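PDB 4AJ9: catalase-3 from Neurospora crassa, which is a heme-dependent enzyme that breaks hydrogen peroxide down to oxygen and water, and so probably protects cells from its toxic effects. Local coordinates for residues 561-566 / 573-578; 566-571 / 605-610; 586-591 / 615-620. All blocks are in the same frame, centred on the assembly; numbering follows the deposited sequence.

Contact 1: residues 561-566 / 573-578; sequences KVTVIA and VDQTYS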
ATOM      1  N   LYS C 561      -2.245  41.345  21.004  1.00 12.98           N
ATOM      2  CA  LYS C 561      -2.127  40.194  21.892  1.00 14.97           C
ATOM      3  C   LYS C 561      -0.911  40.385  22.781  1.00 15.99           C
ATOM      4  O   LYS C 561       0.227  40.327  22.317  1.00 14.54           O
ATOM      5  CB  LYS C 561      -1.969  38.901  21.096  1.00 15.14           C
ATOM      6  CG  LYS C 561      -2.057  37.652  21.957  1.00 20.90           C
ATOM      7  CD  LYS C 561      -1.577  36.417  21.198  1.00 37.60           C
ATOM      8  CE  LYS C 561      -2.058  35.129  21.865  1.00 53.85           C
ATOM      9  NZ  LYS C 561      -1.676  35.065  23.306  1.00 52.12           N
ATOM     10  N   VAL C 562      -1.156  40.615  24.065  1.00  9.50           N
ATOM     11  CA  VAL C 562      -0.102  41.058  24.961  1.00  8.70           C
ATOM     12  C   VAL C 562       0.275  39.958  25.942  1.00 10.24           C
ATOM     13  O   VAL C 562      -0.590  39.326  26.537  1.00 12.09           O
ATOM     14  CB  VAL C 562      -0.553  42.312  25.740  1.00 11.16           C
ATOM     15  CG1 VAL C 562       0.555  42.813  26.661  1.00 15.48           C
ATOM     16  CG2 VAL C 562      -0.998  43.397  24.762  1.00 12.02           C
ATOM     17  N   THR C 563       1.570  39.723  26.092  1.00 10.27           N
ATOM     18  CA  THR C 563       2.058  38.725  27.039  1.00  7.84           C
ATOM     19  C   THR C 563       2.855  39.418  28.131  1.00  7.79           C
ATOM     20  O   THR C 563       3.919  39.977  27.866  1.00 10.49           O
ATOM     21  CB  THR C 563       2.982  37.702  26.346  1.00 11.54           C
ATOM     22  OG1 THR C 563       2.299  37.105  25.237  1.00  9.96           O
ATOM     23  CG2 THR C 563       3.411  36.610  27.321  1.00 12.35           C
ATOM     24  N   VAL C 564       2.350  39.392  29.358  1.00  8.82           N
ATOM     25  CA  VAL C 564       3.116  39.931  30.476  1.00  9.76           C
ATOM     26  C   VAL C 564       4.093  38.879  30.995  1.00  9.00           C
ATOM     27  O   VAL C 564       3.705  37.751  31.314  1.00  8.69           O
ATOM     28  CB  VAL C 564       2.199  40.392  31.615  1.00  8.94           C
ATOM     29  CG1 VAL C 564       3.028  40.814  32.827  1.00 12.37           C
ATOM     30  CG2 VAL C 564       1.309  41.536  31.132  1.00 13.19           C
ATOM     31  N   ILE C 565       5.360  39.259  31.079  1.00  6.92           N
ATOM     32  CA  ILE C 565       6.425  38.328  31.441  1.00  9.80           C
ATOM     33  C   ILE C 565       7.041  38.700  32.779  1.00  9.03           C
ATOM     34  O   ILE C 565       7.324  39.869  33.021  1.00  9.34           O
ATOM     35  CB  ILE C 565       7.535  38.356  30.383  1.00 11.16           C
ATOM     36  CG1 ILE C 565       6.960  38.020  29.001  1.00  6.79           C
ATOM     37  CG2 ILE C 565       8.696  37.418  30.764  1.00 11.31           C
ATOM     38  CD1 ILE C 565       7.933  38.308  27.862  1.00  7.36           C
ATOM     39  N   ALA C 566       7.253  37.705  33.642  1.00  9.06           N
ATOM     40  CA  ALA C 566       7.979  37.919  34.892  1.00 11.56           C
ATOM     41  C   ALA C 566       8.772  36.674  35.303  1.00 13.69           C
ATOM     42  O   ALA C 566       8.879  35.711  34.544  1.00  9.14           O
ATOM     43  CB  ALA C 566       7.025  38.345  36.002  1.00  9.54           C
ATOM     44  N   VAL C 573       0.640  37.303  35.334  1.00 14.73           N
ATOM     45  CA  VAL C 573       1.767  36.930  34.487  1.00 11.28           C
ATOM     46  C   VAL C 573       1.391  35.841  33.483  1.00 13.12           C
ATOM     47  O   VAL C 573       0.836  34.810  33.853  1.00 11.38           O
ATOM     48  CB  VAL C 573       2.958  36.460  35.332  1.00 11.16           C
ATOM     49  CG1 VAL C 573       4.103  36.023  34.431  1.00  8.59           C
ATOM     50  CG2 VAL C 573       3.395  37.575  36.278  1.00 13.60           C
ATOM     51  N   ASP C 574       1.698  36.073  32.212  1.00  8.26           N
ATOM     52  CA  ASP C 574       1.317  35.129  31.167  1.00  8.96           C
ATOM     53  C   ASP C 574       2.431  34.142  30.843  1.00 13.82           C
ATOM     54  O   ASP C 574       2.159  33.044  30.353  1.00 11.93           O
ATOM     55  CB  ASP C 574       0.905  35.856  29.884  1.00  4.06           C
ATOM     56  CG  ASP C 574      -0.241  36.822  30.103  1.00 12.97           C
ATOM     57  OD1 ASP C 574      -1.335  36.378  30.507  1.00 11.29           O
ATOM     58  OD2 ASP C 574      -0.054  38.029  29.847  1.00 15.54           O
ATOM     59  N   GLN C 575       3.676  34.539  31.102  1.00  9.35           N
ATOM     60  CA  GLN C 575       4.831  33.722  30.733  1.00 10.88           C
ATOM     61  C   GLN C 575       6.018  34.076  31.625  1.00  8.88           C
ATOM     62  O   GLN C 575       6.184  35.233  32.007  1.00 11.52           O
ATOM     63  CB  GLN C 575       5.197  33.976  29.265  1.00  7.89           C
ATOM     64  CG  GLN C 575       6.070  32.924  28.616  1.00 13.42           C
ATOM     65  CD  GLN C 575       6.328  33.224  27.139  1.00 18.21           C
ATOM     66  OE1 GLN C 575       6.652  34.356  26.774  1.00  8.71           O
ATOM     67  NE2 GLN C 575       6.188  32.208  26.289  1.00 14.82           N
ATOM     68  N   THR C 576       6.833  33.079  31.962  1.00  7.71           N
ATOM     69  CA  THR C 576       8.049  33.309  32.739  1.00 10.26           C
ATOM     70  C   THR C 576       9.174  33.739  31.821  1.00  9.55           C
ATOM     71  O   THR C 576       9.151  33.452  30.621  1.00  7.77           O
ATOM     72  CB  THR C 576       8.523  32.030  33.457  1.00 11.37           C
ATOM     73  OG1 THR C 576       8.847  31.031  32.477  1.00  7.77           O
ATOM     74  CG2 THR C 576       7.448  31.509  34.397  1.00  5.71           C
ATOM     75  N   TYR C 577      10.173  34.406  32.386  1.00  6.16           N
ATOM     76  CA  TYR C 577      11.355  34.771  31.613  1.00  6.38           C
ATOM     77  C   TYR C 577      12.008  33.545  31.003  1.00  9.53           C
ATOM     78  O   TYR C 577      12.524  33.609  29.886  1.00  6.73           O
ATOM     79  CB  TYR C 577      12.360  35.552  32.461  1.00  7.84           C
ATOM     80  CG  TYR C 577      12.017  37.014  32.530  1.00  6.98           C
ATOM     81  CD1 TYR C 577      12.125  37.822  31.401  1.00  6.27           C
ATOM     82  CD2 TYR C 577      11.556  37.587  33.708  1.00  8.33           C
ATOM     83  CE1 TYR C 577      11.803  39.160  31.446  1.00 10.03           C
ATOM     84  CE2 TYR C 577      11.228  38.936  33.767  1.00  8.23           C
ATOM     85  CZ  TYR C 577      11.355  39.719  32.635  1.00 11.86           C
ATOM     86  OH  TYR C 577      11.026  41.062  32.680  1.00  8.81           O
ATOM     87  N   SER C 578      11.960  32.432  31.732  1.00  8.14           N
ATOM     88  CA  SER C 578      12.573  31.181  31.279  1.00  6.80           C
ATOM     89  C   SER C 578      11.959  30.742  29.955  1.00  6.42           C
ATOM     90  O   SER C 578      12.667  30.329  29.033  1.00  7.40           O
ATOM     91  CB  SER C 578      12.400  30.082  32.343  1.00  9.62           C
ATOM     92  OG  SER C 578      12.994  28.857  31.928  1.00  8.39           O
TER
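The Tyr577 ring takes the CG2 methyl of Ile565 over one face, a CH-pi contact in which the methyl lies 3.6 Å from the ring centroid and 16° off the ring normal. With CG2 anti to the backbone N and CG1 anti to the carbonyl carbon, Ile565 presents its shorter branch to the ring; the two side chains cross at about a right angle. The carbonyl carbon of Ala566 meets the ring obliquely, at CD2. A second flat group, the Asp574 carboxylate, points OD2 at the backbone of strand 561-566: the anti lone pair of this oxygen accepts Val564 N at 2.8 Å, nearly straight at 170°.

Between these two groups the chains run parallel, with Ile565 beside Gln575 and Ala566 beside Thr576. Val564 O accepts two amides, Asp574 N in its carbonyl plane at 2.8 Å and the more distant Gln575 N, tilted from that plane. Ala566 N then donates to Gln575 O, and Tyr577 N reaches Ala566 O at 2.8 Å. On the side of Thr576, Ala566 CB packs against Val573 CG2.

Strand 575-576 thereby forms one edge of the six-stranded parallel sheet of the C-terminal domain, whose family belongs to the glutaminase I clan. Lys552 forms a salt bridge with Asp574 OD2. An alanine in place of Tyr577 would leave Ile565 CG2 without its aromatic cover and is likely to open a gap there, with Ser538 O losing its phenolic partner. Chemically, the short edge strand is held at its start by a carboxylate standing in for a backbone acceptor, its negative charge probably stabilised by Lys552, and at its end by the Tyr577 N bond and by the aromatic ring, which covers Ile565 CG2 with its face while its hydroxyl is bonded to Ser538 O.

Contact 2: residues 566-571 / 605-610; sequences AEYLAS and SPLFPA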
ATOM      1  N   ALA C 566       7.253  37.705  33.642  1.00  9.06           N
ATOM      2  CA  ALA C 566       7.979  37.919  34.892  1.00 11.56           C
ATOM      3  C   ALA C 566       8.772  36.674  35.303  1.00 13.69           C
ATOM      4  O   ALA C 566       8.879  35.711  34.544  1.00  9.14           O
ATOM      5  CB  ALA C 566       7.025  38.345  36.002  1.00  9.54           C
ATOM      6  N   GLU C 567       9.337  36.706  36.502  1.00  9.47           N
ATOM      7  CA  GLU C 567      10.225  35.648  36.961  1.00 11.66           C
ATOM      8  C   GLU C 567       9.481  34.336  37.136  1.00 14.23           C
ATOM      9  O   GLU C 567      10.024  33.270  36.850  1.00 11.37           O
ATOM     10  CB  GLU C 567      10.896  36.038  38.280  1.00 14.47           C
ATOM     11  CG  GLU C 567      11.811  37.249  38.176  1.00 12.06           C
ATOM     12  CD  GLU C 567      11.102  38.552  38.487  1.00 17.43           C
ATOM     13  OE1 GLU C 567       9.857  38.615  38.367  1.00 13.97           O
ATOM     14  OE2 GLU C 567      11.805  39.516  38.855  1.00 18.49           O
ATOM     15  N   TYR C 568       8.241  34.427  37.611  1.00  9.75           N
ATOM     16  CA  TYR C 568       7.377  33.262  37.790  1.00 12.13           C
ATOM     17  C   TYR C 568       5.928  33.666  37.553  1.00 16.63           C
ATOM     18  O   TYR C 568       5.626  34.850  37.388  1.00 15.37           O
ATOM     19  CB  TYR C 568       7.547  32.622  39.182  1.00 10.43           C
ATOM     20  CG  TYR C 568       7.212  33.526  40.360  1.00 10.68           C
ATOM     21  CD1 TYR C 568       5.913  33.646  40.828  1.00 11.87           C
ATOM     22  CD2 TYR C 568       8.209  34.243  41.012  1.00 11.93           C
ATOM     23  CE1 TYR C 568       5.608  34.468  41.909  1.00 15.04           C
ATOM     24  CE2 TYR C 568       7.916  35.068  42.085  1.00 14.08           C
ATOM     25  CZ  TYR C 568       6.619  35.174  42.529  1.00 20.11           C
ATOM     26  OH  TYR C 568       6.341  35.993  43.601  1.00 21.60           O
ATOM     27  N   LEU C 569       5.027  32.695  37.546  1.00  9.56           N
ATOM     28  CA  LEU C 569       3.655  32.979  37.160  1.00 12.53           C
ATOM     29  C   LEU C 569       2.816  33.543  38.300  1.00 10.89           C
ATOM     30  O   LEU C 569       1.862  32.909  38.741  1.00 13.24           O
ATOM     31  CB  LEU C 569       2.985  31.725  36.602  1.00 12.66           C
ATOM     32  CG  LEU C 569       3.620  31.148  35.338  1.00 13.94           C
ATOM     33  CD1 LEU C 569       2.848  29.925  34.912  1.00  9.18           C
ATOM     34  CD2 LEU C 569       3.677  32.192  34.211  1.00  6.23           C
ATOM     35  N   ALA C 570       3.164  34.736  38.769  1.00 14.85           N
ATOM     36  CA  ALA C 570       2.332  35.418  39.751  1.00 19.92           C
ATOM     37  C   ALA C 570       1.016  35.795  39.079  1.00 15.92           C
ATOM     38  O   ALA C 570       0.851  35.593  37.871  1.00 15.63           O
ATOM     39  CB  ALA C 570       3.037  36.653  40.278  1.00 12.59           C
ATOM     40  N   SER C 571       0.074  36.332  39.848  1.00 14.75           N
ATOM     41  CA  SER C 571      -1.182  36.795  39.268  1.00 14.96           C
ATOM     42  C   SER C 571      -0.895  37.852  38.208  1.00 11.62           C
ATOM     43  O   SER C 571      -0.143  38.785  38.449  1.00 17.28           O
ATOM     44  CB  SER C 571      -2.096  37.374  40.348  1.00 24.29           C
ATOM     45  OG  SER C 571      -3.292  37.877  39.779  1.00 36.44           O
ATOM     46  N   SER C 605      19.068  35.136  38.785  1.00 28.84           N
ATOM     47  CA  SER C 605      18.043  34.308  39.402  1.00 18.80           C
ATOM     48  C   SER C 605      18.073  32.892  38.882  1.00 21.74           C
ATOM     49  O   SER C 605      18.322  32.659  37.699  1.00 18.05           O
ATOM     50  CB  SER C 605      16.660  34.902  39.179  1.00 12.24           C
ATOM     51  OG  SER C 605      15.668  33.984  39.592  1.00 17.74           O
ATOM     52  N   PRO C 606      17.825  31.931  39.773  1.00 12.21           N
ATOM     53  CA  PRO C 606      17.724  30.533  39.353  1.00 25.11           C
ATOM     54  C   PRO C 606      16.489  30.330  38.482  1.00 10.41           C
ATOM     55  O   PRO C 606      16.387  29.308  37.812  1.00 10.83           O
ATOM     56  CB  PRO C 606      17.568  29.778  40.678  1.00 18.76           C
ATOM     57  CG  PRO C 606      18.134  30.707  41.722  1.00 22.66           C
ATOM     58  CD  PRO C 606      17.766  32.080  41.239  1.00 26.25           C
ATOM     59  N   LEU C 607      15.571  31.294  38.480  1.00 10.58           N
ATOM     60  CA  LEU C 607      14.319  31.142  37.733  1.00  7.02           C
ATOM     61  C   LEU C 607      14.447  31.323  36.211  1.00 11.42           C
ATOM     62  O   LEU C 607      13.552  30.933  35.461  1.00 10.16           O
ATOM     63  CB  LEU C 607      13.231  32.070  38.294  1.00  7.80           C
ATOM     64  CG  LEU C 607      12.726  31.648  39.676  1.00 12.44           C
ATOM     65  CD1 LEU C 607      11.856  32.746  40.315  1.00 13.22           C
ATOM     66  CD2 LEU C 607      11.982  30.309  39.598  1.00  9.44           C
ATOM     67  N   PHE C 608      15.544  31.909  35.752  1.00 10.22           N
ATOM     68  CA  PHE C 608      15.760  32.046  34.311  1.00  9.31           C
ATOM     69  C   PHE C 608      17.240  32.075  33.962  1.00 10.34           C
ATOM     70  O   PHE C 608      18.074  32.317  34.830  1.00 13.71           O
ATOM     71  CB  PHE C 608      15.047  33.287  33.766  1.00  9.24           C
ATOM     72  CG  PHE C 608      15.390  34.560  34.495  1.00  9.56           C
ATOM     73  CD1 PHE C 608      16.557  35.247  34.201  1.00 11.94           C
ATOM     74  CD2 PHE C 608      14.543  35.071  35.462  1.00 11.78           C
ATOM     75  CE1 PHE C 608      16.878  36.427  34.864  1.00 13.44           C
ATOM     76  CE2 PHE C 608      14.862  36.244  36.130  1.00 14.94           C
ATOM     77  CZ  PHE C 608      16.029  36.923  35.821  1.00  9.26           C
ATOM     78  N   PRO C 609      17.573  31.811  32.692  1.00 11.39           N
ATOM     79  CA  PRO C 609      18.977  31.847  32.266  1.00 12.86           C
ATOM     80  C   PRO C 609      19.598  33.236  32.426  1.00 12.20           C
ATOM     81  O   PRO C 609      18.932  34.248  32.173  1.00 13.41           O
ATOM     82  CB  PRO C 609      18.904  31.459  30.784  1.00  8.68           C
ATOM     83  CG  PRO C 609      17.645  30.603  30.688  1.00  8.10           C
ATOM     84  CD  PRO C 609      16.685  31.277  31.641  1.00  9.64           C
ATOM     85  N   ALA C 610      20.864  33.275  32.835  1.00 10.31           N
ATOM     86  CA  ALA C 610      21.586  34.536  33.022  1.00 15.40           C
ATOM     87  C   ALA C 610      21.364  35.488  31.843  1.00 14.50           C
ATOM     88  O   ALA C 610      21.470  35.090  30.694  1.00 10.78           O
ATOM     89  CB  ALA C 610      23.074  34.263  33.212  1.00 12.68           C
TER
HETATM   90  O   HOH W   1      11.500  32.893  34.691  1.00  8.11           O
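Leu607 CG stands anti to its own carbonyl carbon (chi1 -70°), which carries CD1 towards Glu567 and Tyr568, while Glu567 bends at chi2 (92°) and brings its CG methylene beside the Phe608 ring. Leu607 CD1 lies 4.0 Å from Glu567 CB and approaches the Tyr568 ring at its edge, near the ring plane, with CD2 as the nearest ring atom. Glu567 CG meets Phe608 CE2 at 3.8 Å, in the plane of that ring. These two side chains run side by side in the same direction, the carboxylate and ring planes 40° apart.

No direct hydrogen bond joins the segments. One water spans them instead, donating to Glu567 O at 2.6 Å and to Leu607 O at 2.9 Å, so that two carbonyls which could not bond to each other share a donor. Leu607 sits within a type I beta turn from Ser605 to Phe608, whose closing backbone bond is weak; an ST turn reinforces it, Ser605 OG accepting from Leu607 N at 2.9 Å.

Both segments are loops beyond the strands of the C-terminal domain, and a second subunit packs against them: Val497 of that subunit touches Tyr568, and its Arg465 touches Leu607. The Glu567 carboxylate is occupied elsewhere in its own chain, by Thr539 OG1 and Thr540 N. Glu567 is thus divided in its chemistry, its aliphatic stem serving the apolar contact with Leu607 and Phe608 while its charged end is satisfied by hydrogen bonds, and the loops are coupled by light hydrocarbon packing and a single water rather than by charge.

Contact 3: residues 586-591 / 615-620; sequences DAVVVA and QILTDG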
ATOM      1  N   ASP C 586       6.178  41.072  18.371  1.00 10.47           N
ATOM      2  CA  ASP C 586       6.401  42.058  17.336  1.00  8.71           C
ATOM      3  C   ASP C 586       6.896  43.365  17.956  1.00  6.33           C
ATOM      4  O   ASP C 586       7.457  44.217  17.264  1.00 11.01           O
ATOM      5  CB  ASP C 586       5.122  42.264  16.530  1.00  8.96           C
ATOM      6  CG  ASP C 586       4.642  40.985  15.881  1.00 12.93           C
ATOM      7  OD1 ASP C 586       5.372  40.486  15.004  1.00 13.34           O
ATOM      8  OD2 ASP C 586       3.540  40.485  16.235  1.00  9.30           O
ATOM      9  N   ALA C 587       6.701  43.502  19.264  1.00  8.45           N
ATOM     10  CA  ALA C 587       7.205  44.657  20.012  1.00  6.77           C
ATOM     11  C   ALA C 587       7.562  44.238  21.442  1.00 10.75           C
ATOM     12  O   ALA C 587       6.961  43.319  21.989  1.00 11.80           O
ATOM     13  CB  ALA C 587       6.162  45.787  20.014  1.00 10.65           C
ATOM     14  N   VAL C 588       8.549  44.899  22.041  1.00  8.73           N
ATOM     15  CA  VAL C 588       8.969  44.572  23.402  1.00  7.80           C
ATOM     16  C   VAL C 588       8.950  45.823  24.281  1.00 11.26           C
ATOM     17  O   VAL C 588       9.584  46.826  23.961  1.00 11.88           O
ATOM     18  CB  VAL C 588      10.368  43.938  23.428  1.00 12.47           C
ATOM     19  CG1 VAL C 588      10.809  43.678  24.863  1.00  9.13           C
ATOM     20  CG2 VAL C 588      10.362  42.651  22.632  1.00  7.81           C
ATOM     21  N   VAL C 589       8.208  45.771  25.380  0.50 12.20           N
ATOM     22  CA  VAL C 589       8.095  46.932  26.254  0.50 10.40           C
ATOM     23  C   VAL C 589       8.428  46.592  27.703  0.50 12.92           C
ATOM     24  O   VAL C 589       7.853  45.674  28.286  0.50 14.17           O
ATOM     25  CB  VAL C 589       6.692  47.568  26.179  0.50 11.71           C
ATOM     26  CG1 VAL C 589       6.467  48.193  24.812  0.50 11.86           C
ATOM     27  CG2 VAL C 589       5.621  46.534  26.477  0.50 12.01           C
ATOM     28  N   VAL C 590       9.368  47.337  28.275  1.00 15.05           N
ATOM     29  CA  VAL C 590       9.741  47.137  29.666  1.00 11.04           C
ATOM     30  C   VAL C 590       8.787  47.945  30.536  1.00 14.34           C
ATOM     31  O   VAL C 590       8.656  49.158  30.360  1.00  7.92           O
ATOM     32  CB  VAL C 590      11.195  47.530  29.919  1.00 14.35           C
ATOM     33  CG1 VAL C 590      11.656  47.011  31.279  1.00 13.11           C
ATOM     34  CG2 VAL C 590      12.071  46.961  28.822  1.00 12.76           C
ATOM     35  N   ALA C 591       8.091  47.262  31.441  1.00  8.08           N
ATOM     36  CA  ALA C 591       7.158  47.924  32.347  1.00 14.26           C
ATOM     37  C   ALA C 591       7.934  48.614  33.455  1.00 16.69           C
ATOM     38  O   ALA C 591       8.984  48.132  33.873  1.00 14.44           O
ATOM     39  CB  ALA C 591       6.157  46.921  32.935  1.00 16.13           C
ATOM     40  N   GLN C 615      18.612  39.923  27.169  1.00  7.50           N
ATOM     41  CA  GLN C 615      18.756  39.311  25.848  1.00 10.94           C
ATOM     42  C   GLN C 615      17.508  39.577  25.013  1.00  5.76           C
ATOM     43  O   GLN C 615      17.596  39.847  23.816  1.00  9.84           O
ATOM     44  CB  GLN C 615      19.003  37.801  25.963  1.00  9.91           C
ATOM     45  CG  GLN C 615      19.418  37.143  24.651  1.00  6.67           C
ATOM     46  CD  GLN C 615      20.731  37.679  24.126  1.00 16.45           C
ATOM     47  OE1 GLN C 615      21.764  37.581  24.793  1.00 10.78           O
ATOM     48  NE2 GLN C 615      20.705  38.243  22.916  1.00 14.01           N
ATOM     49  N   ILE C 616      16.349  39.490  25.660  1.00  6.48           N
ATOM     50  CA  ILE C 616      15.071  39.753  25.008  1.00  7.49           C
ATOM     51  C   ILE C 616      15.007  41.178  24.474  1.00 12.22           C
ATOM     52  O   ILE C 616      14.566  41.413  23.345  1.00  9.57           O
ATOM     53  CB  ILE C 616      13.887  39.505  25.964  1.00  7.69           C
ATOM     54  CG1 ILE C 616      13.784  38.016  26.313  1.00 10.14           C
ATOM     55  CG2 ILE C 616      12.567  39.955  25.322  1.00  9.81           C
ATOM     56  CD1 ILE C 616      12.697  37.691  27.322  1.00  7.22           C
ATOM     57  N   LEU C 617      15.440  42.139  25.286  1.00 14.37           N
ATOM     58  CA  LEU C 617      15.385  43.537  24.863  1.00 12.90           C
ATOM     59  C   LEU C 617      16.409  43.785  23.769  1.00 11.13           C
ATOM     60  O   LEU C 617      16.148  44.527  22.822  1.00  9.51           O
ATOM     61  CB  LEU C 617      15.638  44.474  26.040  1.00 14.06           C
ATOM     62  CG  LEU C 617      15.343  45.954  25.786  1.00 16.58           C
ATOM     63  CD1 LEU C 617      13.912  46.121  25.312  1.00  7.96           C
ATOM     64  CD2 LEU C 617      15.598  46.789  27.048  1.00  7.04           C
ATOM     65  N   THR C 618      17.575  43.157  23.909  1.00  6.17           N
ATOM     66  CA  THR C 618      18.637  43.265  22.919  1.00 11.38           C
ATOM     67  C   THR C 618      18.206  42.676  21.570  1.00 19.75           C
ATOM     68  O   THR C 618      18.380  43.316  20.526  1.00  8.87           O
ATOM     69  CB  THR C 618      19.941  42.582  23.412  1.00 10.67           C
ATOM     70  OG1 THR C 618      20.423  43.257  24.587  1.00 11.85           O
ATOM     71  CG2 THR C 618      21.016  42.613  22.341  1.00 16.48           C
ATOM     72  N   ASP C 619      17.641  41.468  21.595  1.00 10.53           N
ATOM     73  CA  ASP C 619      17.171  40.818  20.371  1.00 10.59           C
ATOM     74  C   ASP C 619      16.119  41.696  19.710  1.00  7.57           C
ATOM     75  O   ASP C 619      16.197  41.981  18.524  1.00 11.50           O
ATOM     76  CB  ASP C 619      16.543  39.446  20.660  1.00  7.75           C
ATOM     77  CG  ASP C 619      17.569  38.369  21.040  1.00  9.90           C
ATOM     78  OD1 ASP C 619      18.758  38.494  20.684  1.00  8.36           O
ATOM     79  OD2 ASP C 619      17.168  37.378  21.697  1.00  7.99           O
ATOM     80  N   GLY C 620      15.123  42.104  20.486  1.00  6.92           N
ATOM     81  CA  GLY C 620      14.033  42.910  19.974  1.00 11.74           C
ATOM     82  C   GLY C 620      14.587  44.130  19.267  1.00  9.33           C
ATOM     83  O   GLY C 620      14.190  44.451  18.141  1.00  7.96           O
TER
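Strand 587-590 and helix 615-620 run at 138° to each other, their axes 8.7 Å apart at closest approach, and the backbones come nearest where the CA of Val588 lies 6.3 Å from that of Gly620. The pair belongs to a beta-alpha-beta unit in which helix 612-622 connects strand 587-590 to its parallel neighbour 627-630, within the sheet of the C-terminal domain found in long catalases.

The contact is wholly apolar, with no hydrogen bond between the segments. Val588 points at the helix, and its CG1 is the methyl that does the touching: placed anti to the backbone N (chi1 177°), it is met by Ile616 CG2 at 4.1 Å and by Leu617 CD1 at 4.0 Å. The Ile616 side chain crosses that of Val588 at about a right angle, whereas the Leu617 side chain comes in obliquely. Two residues further along the strand, Val590 uses its other branch, CG2, which packs against both methyls of Leu617, so that a single leucine end spans the two valines. Val589, between them, points away from the helix; in the conformer given it touches Val661 of helix 654-667 and Leu551 of helix 544-557.

Gly620 brings the helix backbone close over Val588; a CB there would come within 3.2 Å of Val588 CG2, a tight fit. Leu537 of the adjoining strand 533-537 also touches Val588, and Ile640, from a loop, packs on Leu617. Away from the strand, Gln615 NE2 donates to Asp619 OD1 at 3.0 Å; the acceptor is met from above the carboxylate plane, while Gln615 OE1 bonds to NE2 of Gln615 of a second subunit.

How the contacts relate
From the N-terminal end, strand 561-566 leads into the loop 566-571, and contact 1 closes this short excursion when the chain returns at 573-578, whose residues 575-576 form the edge strand. Contact 2 starts at Ala566, the residue it shares with contact 1, and reaches forward to 605-610, so the two cross. Contact 3 opens later, at strand 587-590, and closes on helix 612-622; it is in series with contact 1 but crosses contact 2. Phe608 and Ile616 both pack on Tyr577, linking contact 1 to each of the others, whereas contacts 2 and 3 do not touch. Together they tie the sheet edge, the loops beyond the strand ends and the covering helix.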